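Local coordinates for high-potential iron-sulfur protein (Rhodoferax fermentans, PDB 1HLQ) that carries electrons through a high-potential [4Fe-4S] cluster and can pass them on in photosynthetic electron transfer in purple bacteria, at residues K13-V18 with P55-K60; P3-A6 with N11-S14. All blocks are in the same frame, centred on the assembly; numbering follows the deposited sequence.

Contacts 1 and 2 share K13 and S14 and both draw on helix 10-14; their centres lie only about 4 Å apart, on the same side of the chain's centre. Along the chain 3-6 comes first, then the helix and the turn that ends it (11-18), and much later the loop 55-60 between strands 51-52 and 62-63. In contact 2 the N-terminal segment packs on the helix, while in contact 1 the helix exit packs with the late loop at the iron-sulfur cluster. The two join directly: F57, which touches the cluster, also packs on A12 and V5, with F57 CE2 3.6 Å from A12 CA, so they form one continuous packed region beside the cluster.

Contact 1: K13-V18 with P55-K60; sequences KSLGYV and PLFAGK. With SF4 (iron/sulfur cluster), chain G.
L15 and L56 bring the two backbones nearest each other, with CA atoms 9.4 Å apart, so side chains alone bridge the gap. This is the cluster pocket of the HiPIP fold: a Schellman motif ends helix 10-14, with G16 as its C-prime residue between L15 and Y17, the two side chains that face the loop whose type II turn runs from F57 to K60. L15 CD1 touches both partners on the loop, 3.8 Å from F57 CZ and 3.9 Å from L56 CD1. Its side chain crosses that of L56 at about a right angle but slides past F57 in the opposite direction. The Y17 and F57 rings meet obliquely, planes at 53°, and both reach cluster sulfur S2. Y17 gets there with CG anti to the backbone N (chi1 173°), while its OH is hydrogen-bonded to V63 N. Without the ring, were F57 an alanine, L15 CD1 and Y17 CB would probably lose the carbon they share, CZ, and a gap is likely to open beside S2. L15 also packs on A72, and L56 on L43, of the second subunit. Two carbons reach the sulfurs equally closely: F57 CE1 is 3.7 Å from S2, and L56 CD1 is 3.7 Å from S1.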
loop_
_atom_site.group_PDB
_atom_site.type_symbol
_atom_site.label_atom_id
_atom_site.label_comp_id
_atom_site.label_asym_id
_atom_site.label_seq_id
_atom_site.Cartn_x
_atom_site.Cartn_y
_atom_site.Cartn_z
ATOM N N LYS A 13 6.824 -7.562 -4.532
ATOM C CA LYS A 13 8.234 -7.646 -4.187
ATOM C C LYS A 13 8.585 -6.673 -3.054
ATOM O O LYS A 13 9.346 -6.977 -2.129
ATOM C CB LYS A 13 9.153 -7.383 -5.381
ATOM C CG LYS A 13 9.120 -8.480 -6.439
ATOM C CD LYS A 13 10.185 -8.179 -7.493
ATOM C CE LYS A 13 10.350 -9.312 -8.484
ATOM N NZ LYS A 13 11.142 -8.895 -9.677
ATOM N N SER A 14 7.990 -5.486 -3.060
ATOM C CA SER A 14 8.247 -4.491 -2.014
ATOM C C SER A 14 7.833 -5.000 -0.638
ATOM O O SER A 14 8.433 -4.575 0.357
ATOM C CB SER A 14 7.514 -3.203 -2.383
ATOM O OG SER A 14 7.869 -2.145 -1.508
ATOM N N LEU A 15 6.823 -5.856 -0.575
ATOM C CA LEU A 15 6.324 -6.389 0.677
ATOM C C LEU A 15 6.718 -7.835 0.931
ATOM O O LEU A 15 6.222 -8.481 1.864
ATOM C CB LEU A 15 4.793 -6.273 0.713
ATOM C CG LEU A 15 4.237 -4.848 0.797
ATOM C CD1 LEU A 15 2.757 -4.803 0.513
ATOM C CD2 LEU A 15 4.524 -4.276 2.182
ATOM N N GLY A 16 7.597 -8.400 0.107
ATOM C CA GLY A 16 7.996 -9.797 0.252
ATOM C C GLY A 16 6.821 -10.753 0.153
ATOM O O GLY A 16 6.805 -11.806 0.790
ATOM N N TYR A 17 5.791 -10.406 -0.629
ATOM C CA TYR A 17 4.624 -11.266 -0.725
ATOM C C TYR A 17 4.954 -12.620 -1.345
ATOM O O TYR A 17 5.641 -12.727 -2.355
ATOM C CB TYR A 17 3.544 -10.600 -1.600
ATOM C CG TYR A 17 2.370 -11.514 -1.884
ATOM C CD1 TYR A 17 1.315 -11.674 -1.004
ATOM C CD2 TYR A 17 2.311 -12.218 -3.087
ATOM C CE1 TYR A 17 0.283 -12.558 -1.272
ATOM C CE2 TYR A 17 1.286 -13.096 -3.378
ATOM C CZ TYR A 17 0.253 -13.238 -2.476
ATOM O OH TYR A 17 -0.796 -14.095 -2.736
ATOM N N VAL A 18 4.388 -13.650 -0.721
ATOM C CA VAL A 18 4.477 -15.007 -1.253
ATOM C C VAL A 18 3.061 -15.570 -1.235
ATOM O O VAL A 18 2.270 -15.317 -0.326
ATOM C CB VAL A 18 5.441 -15.942 -0.511
ATOM C CG1 VAL A 18 6.891 -15.614 -0.844
ATOM C CG2 VAL A 18 5.178 -15.902 0.978
ATOM N N PRO A 55 -6.269 -4.896 0.813
ATOM C CA PRO A 55 -6.207 -3.478 0.490
ATOM C C PRO A 55 -4.906 -3.016 -0.095
ATOM O O PRO A 55 -4.815 -1.970 -0.755
ATOM C CB PRO A 55 -6.549 -2.778 1.804
ATOM C CG PRO A 55 -6.211 -3.784 2.850
ATOM C CD PRO A 55 -6.583 -5.124 2.243
ATOM N N LEU A 56 -3.795 -3.737 0.097
ATOM C CA LEU A 56 -2.500 -3.379 -0.402
ATOM C C LEU A 56 -2.300 -3.794 -1.855
ATOM O O LEU A 56 -1.256 -3.452 -2.386
ATOM C CB LEU A 56 -1.379 -4.000 0.459
ATOM C CG LEU A 56 -1.514 -3.610 1.946
ATOM C CD1 LEU A 56 -0.403 -4.249 2.767
ATOM C CD2 LEU A 56 -1.524 -2.103 2.134
ATOM N N PHE A 57 -3.220 -4.616 -2.374
ATOM C CA PHE A 57 -3.071 -5.155 -3.728
ATOM C C PHE A 57 -4.301 -4.908 -4.588
ATOM O O PHE A 57 -5.187 -5.731 -4.789
ATOM C CB PHE A 57 -2.768 -6.672 -3.628
ATOM C CG PHE A 57 -1.411 -6.919 -3.020
ATOM C CD1 PHE A 57 -1.281 -7.292 -1.679
ATOM C CD2 PHE A 57 -0.257 -6.745 -3.761
ATOM C CE1 PHE A 57 -0.020 -7.459 -1.140
ATOM C CE2 PHE A 57 1.005 -6.933 -3.243
ATOM C CZ PHE A 57 1.117 -7.294 -1.894
ATOM N N ALA A 58 -4.369 -3.707 -5.161
ATOM C CA ALA A 58 -5.472 -3.281 -6.002
ATOM C C ALA A 58 -5.588 -4.096 -7.286
ATOM O O ALA A 58 -4.609 -4.488 -7.895
ATOM C CB ALA A 58 -5.300 -1.809 -6.381
ATOM N N GLY A 59 -6.826 -4.389 -7.632
ATOM C CA GLY A 59 -7.237 -5.053 -8.846
ATOM C C GLY A 59 -7.025 -6.544 -8.909
ATOM O O GLY A 59 -7.320 -7.208 -9.886
ATOM N N LYS A 60 -6.508 -7.079 -7.806
ATOM C CA LYS A 60 -6.107 -8.476 -7.720
ATOM C C LYS A 60 -6.602 -9.129 -6.440
ATOM O O LYS A 60 -7.373 -8.564 -5.678
ATOM C CB LYS A 60 -4.581 -8.541 -7.818
ATOM C CG LYS A 60 -3.977 -8.014 -9.096
ATOM C CD LYS A 60 -2.602 -8.480 -9.466
ATOM C CE LYS A 60 -2.092 -7.834 -10.744
ATOM N NZ LYS A 60 -0.870 -8.482 -11.279
HETATM FE FE1 SF4 G . -1.862 -11.157 3.033
HETATM FE FE2 SF4 G . -2.205 -9.374 5.089
HETATM FE FE3 SF4 G . -2.577 -8.601 2.526
HETATM FE FE4 SF4 G . -0.092 -9.166 3.425
HETATM S S1 SF4 G . -1.431 -7.462 4.212
HETATM S S2 SF4 G . -0.989 -9.898 1.399
HETATM S S3 SF4 G . -0.472 -10.898 4.893
HETATM S S4 SF4 G . -3.861 -10.149 3.595
#

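Contact 2: P3-A6 with N11-S14; sequences PLVA and NAKS
V5 and A6 meet A12 in a small, largely apolar packing contact, where the N-terminal segment passes over helix 10-14 just before the chain turns into that helix. It buries 85 Å² in all, counting both sides, and no hydrogen bond crosses it. The backbones come nearest at A6 and A12, whose CA atoms are 7.1 Å apart; at this separation the A12 methyl meets the A6 backbone directly.

The A12 methyl is the hub, meeting a different kind of group from each of two consecutive residues. One methyl of V5 faces it, CG1 standing 3.8 Å from A12 CB. That branch is selected by the first torsion of V5: with CG1 anti to the backbone N and beside the carbonyl carbon (chi1 169°), it is carried to the helix. A6 contributes its main chain instead, its carbonyl O lying 3.3 Å from A12 CB. This is close packing of an oxygen on a methyl, so the same small group on the helix receives a side-chain carbon from one residue and a backbone oxygen from the next. The nearest atoms of the V5 side chain and the cluster are about 7 Å apart, which places this contact a layer behind the residues that touch the cluster itself.

A6 N is hydrogen-bonded to D9 OD1, and the same carboxylate oxygen forms a salt bridge with K60 NZ, so one aspartate ties this segment to the loop 55-60. N11 and S14 of the helix pack on P3 of the third subunit. Within its own chain V5 packs among Y17, F57, K60 and V62, and backbone hydrogen bonds join P3 and V5 to E61, next to strand 62-63, so the segment spans from that strand to helix 10-14.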
loop_
_atom_site.group_PDB
_atom_site.type_symbol
_atom_site.label_atom_id
_atom_site.label_comp_id
_atom_site.label_asym_id
_atom_site.label_seq_id
_atom_site.Cartn_x
_atom_site.Cartn_y
_atom_site.Cartn_z
ATOM N N PRO A 3 -7.571 -11.542 -10.953
ATOM C CA PRO A 3 -6.271 -12.138 -11.120
ATOM C C PRO A 3 -5.523 -12.161 -9.787
ATOM O O PRO A 3 -5.527 -11.197 -9.022
ATOM C CB PRO A 3 -5.533 -11.216 -12.084
ATOM C CG PRO A 3 -6.655 -10.629 -12.874
ATOM C CD PRO A 3 -7.734 -10.373 -11.857
ATOM N N LEU A 4 -4.804 -13.258 -9.564
ATOM C CA LEU A 4 -3.988 -13.332 -8.357
ATOM C C LEU A 4 -2.742 -12.481 -8.487
ATOM O O LEU A 4 -2.128 -12.314 -9.544
ATOM C CB LEU A 4 -3.541 -14.782 -8.103
ATOM C CG LEU A 4 -4.652 -15.765 -7.711
ATOM C CD1 LEU A 4 -4.102 -17.178 -7.781
ATOM C CD2 LEU A 4 -5.227 -15.447 -6.350
ATOM N N VAL A 5 -2.343 -11.901 -7.349
ATOM C CA VAL A 5 -1.072 -11.188 -7.283
ATOM C C VAL A 5 0.049 -12.105 -7.745
ATOM O O VAL A 5 0.069 -13.296 -7.392
ATOM C CB VAL A 5 -0.820 -10.740 -5.824
ATOM C CG1 VAL A 5 0.593 -10.222 -5.617
ATOM C CG2 VAL A 5 -1.857 -9.712 -5.388
ATOM N N ALA A 6 0.973 -11.636 -8.559
ATOM C CA ALA A 6 2.174 -12.363 -8.952
ATOM C C ALA A 6 3.293 -11.958 -7.990
ATOM O O ALA A 6 3.443 -10.778 -7.669
ATOM C CB ALA A 6 2.583 -12.083 -10.384
ATOM N N ASN A 11 4.689 -4.237 -6.384
ATOM C CA ASN A 11 4.170 -4.024 -5.037
ATOM C C ASN A 11 4.316 -5.280 -4.191
ATOM O O ASN A 11 4.551 -5.187 -2.987
ATOM C CB ASN A 11 2.767 -3.459 -5.046
ATOM C CG ASN A 11 1.704 -4.233 -5.770
ATOM O OD1 ASN A 11 1.955 -5.324 -6.296
ATOM N ND2 ASN A 11 0.507 -3.666 -5.838
ATOM N N ALA A 12 4.213 -6.442 -4.825
ATOM C CA ALA A 12 4.411 -7.703 -4.106
ATOM C C ALA A 12 5.859 -7.814 -3.646
ATOM O O ALA A 12 6.149 -8.113 -2.474
ATOM C CB ALA A 12 4.042 -8.858 -5.029
ATOM N N LYS A 13 6.824 -7.562 -4.532
ATOM C CA LYS A 13 8.234 -7.646 -4.187
ATOM C C LYS A 13 8.585 -6.673 -3.054
ATOM O O LYS A 13 9.346 -6.977 -2.129
ATOM C CB LYS A 13 9.153 -7.383 -5.381
ATOM C CG LYS A 13 9.120 -8.480 -6.439
ATOM C CD LYS A 13 10.185 -8.179 -7.493
ATOM C CE LYS A 13 10.350 -9.312 -8.484
ATOM N NZ LYS A 13 11.142 -8.895 -9.677
ATOM N N SER A 14 7.990 -5.486 -3.060
ATOM C CA SER A 14 8.247 -4.491 -2.014
ATOM C C SER A 14 7.833 -5.000 -0.638
ATOM O O SER A 14 8.433 -4.575 0.357
ATOM C CB SER A 14 7.514 -3.203 -2.383
ATOM O OG SER A 14 7.869 -2.145 -1.508
#